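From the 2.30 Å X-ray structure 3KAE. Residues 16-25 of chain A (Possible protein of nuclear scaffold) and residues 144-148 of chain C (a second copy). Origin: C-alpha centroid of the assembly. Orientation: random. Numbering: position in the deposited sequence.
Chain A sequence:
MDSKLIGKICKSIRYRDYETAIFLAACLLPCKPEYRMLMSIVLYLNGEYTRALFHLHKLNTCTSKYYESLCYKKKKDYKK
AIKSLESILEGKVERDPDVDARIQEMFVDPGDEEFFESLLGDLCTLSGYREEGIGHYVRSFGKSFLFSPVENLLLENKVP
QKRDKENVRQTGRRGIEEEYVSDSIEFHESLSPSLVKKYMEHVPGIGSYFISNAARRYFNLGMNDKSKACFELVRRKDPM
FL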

# COMPACT_ATOMS: atom_id res chain seq x y z
N ARG A 16 4.59 2.08 6.76
CA ARG A 16 3.42 1.21 6.64
C ARG A 16 2.65 1.12 7.97
O ARG A 16 1.89 0.17 8.22
CB ARG A 16 3.81 -0.20 6.14
CG ARG A 16 4.74 -0.21 4.89
CD ARG A 16 4.11 0.43 3.65
NE ARG A 16 5.13 1.07 2.82
CZ ARG A 16 4.91 2.03 1.94
NH1 ARG A 16 3.69 2.51 1.75
NH2 ARG A 16 5.93 2.54 1.26
N ASP A 17 2.86 2.13 8.82
CA ASP A 17 2.08 2.30 10.02
C ASP A 17 0.87 3.15 9.66
O ASP A 17 0.88 4.38 9.82
CB ASP A 17 2.91 2.98 11.10
CG ASP A 17 2.15 3.19 12.40
OD1 ASP A 17 1.05 2.61 12.53
OD2 ASP A 17 2.66 3.92 13.27
N TYR A 18 -0.15 2.51 9.12
CA TYR A 18 -1.26 3.24 8.54
C TYR A 18 -2.26 3.75 9.61
O TYR A 18 -2.79 4.86 9.48
CB TYR A 18 -1.96 2.39 7.46
CG TYR A 18 -1.12 2.10 6.20
CD1 TYR A 18 -0.32 3.08 5.64
CD2 TYR A 18 -1.15 0.86 5.58
CE1 TYR A 18 0.43 2.85 4.52
CE2 TYR A 18 -0.38 0.60 4.45
CZ TYR A 18 0.40 1.62 3.92
OH TYR A 18 1.16 1.45 2.79
N GLU A 19 -2.49 2.94 10.64
CA GLU A 19 -3.34 3.38 11.76
C GLU A 19 -2.90 4.75 12.28
O GLU A 19 -3.70 5.66 12.37
CB GLU A 19 -3.33 2.36 12.88
CG GLU A 19 -3.94 1.01 12.48
CD GLU A 19 -5.36 1.14 11.92
OE1 GLU A 19 -5.99 2.22 12.06
OE2 GLU A 19 -5.86 0.15 11.34
N THR A 20 -1.60 4.91 12.52
CA THR A 20 -1.09 6.21 12.94
C THR A 20 -1.40 7.29 11.92
O THR A 20 -1.80 8.41 12.28
CB THR A 20 0.42 6.15 13.20
OG1 THR A 20 0.66 5.21 14.25
CG2 THR A 20 0.98 7.52 13.58
N ALA A 21 -1.23 6.97 10.64
CA ALA A 21 -1.42 7.96 9.59
C ALA A 21 -2.89 8.36 9.49
O ALA A 21 -3.24 9.51 9.30
CB ALA A 21 -0.92 7.43 8.27
N ILE A 22 -3.76 7.37 9.61
CA ILE A 22 -5.18 7.63 9.62
C ILE A 22 -5.57 8.53 10.83
O ILE A 22 -6.26 9.53 10.67
CB ILE A 22 -5.96 6.30 9.61
CG1 ILE A 22 -5.70 5.58 8.28
CG2 ILE A 22 -7.47 6.54 9.80
CD1 ILE A 22 -6.18 4.13 8.23
N PHE A 23 -5.09 8.20 12.02
CA PHE A 23 -5.32 9.01 13.20
C PHE A 23 -4.78 10.43 13.04
O PHE A 23 -5.52 11.40 13.24
CB PHE A 23 -4.70 8.36 14.45
CG PHE A 23 -5.02 9.10 15.72
CD1 PHE A 23 -4.27 10.21 16.09
CD2 PHE A 23 -6.07 8.72 16.51
CE1 PHE A 23 -4.56 10.91 17.25
CE2 PHE A 23 -6.36 9.40 17.67
CZ PHE A 23 -5.61 10.49 18.04
N LEU A 24 -3.50 10.56 12.69
CA LEU A 24 -2.92 11.88 12.50
C LEU A 24 -3.63 12.66 11.40
O LEU A 24 -3.68 13.89 11.41
CB LEU A 24 -1.44 11.77 12.19
CG LEU A 24 -0.53 11.28 13.32
CD1 LEU A 24 0.90 11.27 12.82
CD2 LEU A 24 -0.67 12.17 14.57
N ALA A 25 -4.17 11.93 10.43
CA ALA A 25 -4.87 12.57 9.34
C ALA A 25 -6.19 13.12 9.87
O ALA A 25 -6.60 14.22 9.54
CB ALA A 25 -5.12 11.58 8.20
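Chain C 144-148: SFLFS

The first turn of a helix in chain C is hydrogen-bonded to a side chain in the first turn of a helix in chain A: the amide of C:Phe147 donates to the hydroxyl of A:Thr20, with C:Phe147 N to A:Thr20 OG1 at 2.8 Å and an N-H...O angle of 167°. That hydroxyl in turn gives its own proton to the N-cap residue of its helix, A:Thr20 OG1 to A:Asp17 OD2 at 2.6 Å, so a single side-chain oxygen relays between the two chains. A second link runs through water 1, which donates to A:Asp17 OD1 at 2.6 Å and accepts from C:Ser148 N at 3.2 Å. Two successive amides, free because they open the chain C helix, are thus tied to chain A directly and through solvent.

The backbone of chain C changes from extended to helical at this contact. C:Ser144 to C:Leu146 are extended, with phi/psi of -66/122° at C:Phe145 and -134/154° at C:Leu146, the N-cap; C:Phe147 then turns helical at -64/-45°. The closest CA pair is A:Thr20 CA to C:Phe147 CA, at 4.6 Å. The segment crosses the chain A helix obliquely, its direction partly opposed to that of the helix: C:Phe145, earlier in sequence, lies against the later residues A:Phe23 and A:Leu24, whereas C:Leu146 reaches A:Asp17, its CD2 3.7 Å from A:Asp17 OD2.

Apolar packing completes the contact. The CB of C:Phe147 points toward chain A, and its ring lies over A:Glu19 and A:Phe23, one helical turn apart, and both approaches are oblique: C:Phe147 CD1 is 3.4 Å from A:Glu19 CB, and C:Phe147 CD2 is 4.1 Å from A:Phe23 CB. C:Phe145 starts sideways, but its ring end comes nearer, placing CZ 3.7 Å from A:Phe23 CE1 and CE1 4.2 Å from A:Leu24 CD2. The two phenylalanine rings meet obliquely, centroids 5.5 Å apart and planes at 32°. Together the stretches bury 372 Å².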

# COMPACT_ATOMS: atom_id res chain seq x y z
N SER C 144 8.24 8.94 20.60
CA SER C 144 7.33 9.56 19.66
C SER C 144 5.94 8.95 19.71
O SER C 144 5.79 7.76 20.00
CB SER C 144 7.91 9.43 18.24
OG SER C 144 6.98 9.82 17.26
N PHE C 145 4.94 9.77 19.43
CA PHE C 145 3.56 9.29 19.34
C PHE C 145 3.40 8.34 18.15
O PHE C 145 3.66 8.72 17.02
CB PHE C 145 2.57 10.46 19.19
CG PHE C 145 1.14 10.03 18.94
CD1 PHE C 145 0.75 9.56 17.69
CD2 PHE C 145 0.19 10.10 19.95
CE1 PHE C 145 -0.55 9.15 17.46
CE2 PHE C 145 -1.12 9.70 19.70
CZ PHE C 145 -1.49 9.22 18.45
N LEU C 146 2.96 7.12 18.43
CA LEU C 146 2.46 6.23 17.41
C LEU C 146 1.17 5.62 17.94
O LEU C 146 0.99 5.51 19.16
CB LEU C 146 3.47 5.13 17.05
CG LEU C 146 4.82 5.57 16.47
CD1 LEU C 146 5.70 4.39 16.24
CD2 LEU C 146 4.69 6.39 15.19
N PHE C 147 0.29 5.23 17.03
CA PHE C 147 -1.05 4.79 17.35
C PHE C 147 -1.12 3.52 18.17
O PHE C 147 -1.90 3.44 19.12
CB PHE C 147 -1.88 4.62 16.08
CG PHE C 147 -3.26 4.07 16.32
CD1 PHE C 147 -3.52 2.70 16.23
CD2 PHE C 147 -4.32 4.93 16.61
CE1 PHE C 147 -4.80 2.21 16.44
CE2 PHE C 147 -5.60 4.45 16.81
CZ PHE C 147 -5.84 3.08 16.73
N SER C 148 -0.34 2.51 17.81
CA SER C 148 -0.44 1.24 18.52
C SER C 148 0.08 1.25 19.97
O SER C 148 -0.55 0.67 20.84
CB SER C 148 0.20 0.10 17.73
OG SER C 148 -0.41 -1.13 18.11
O HOH W 1 1.07 1.87 15.03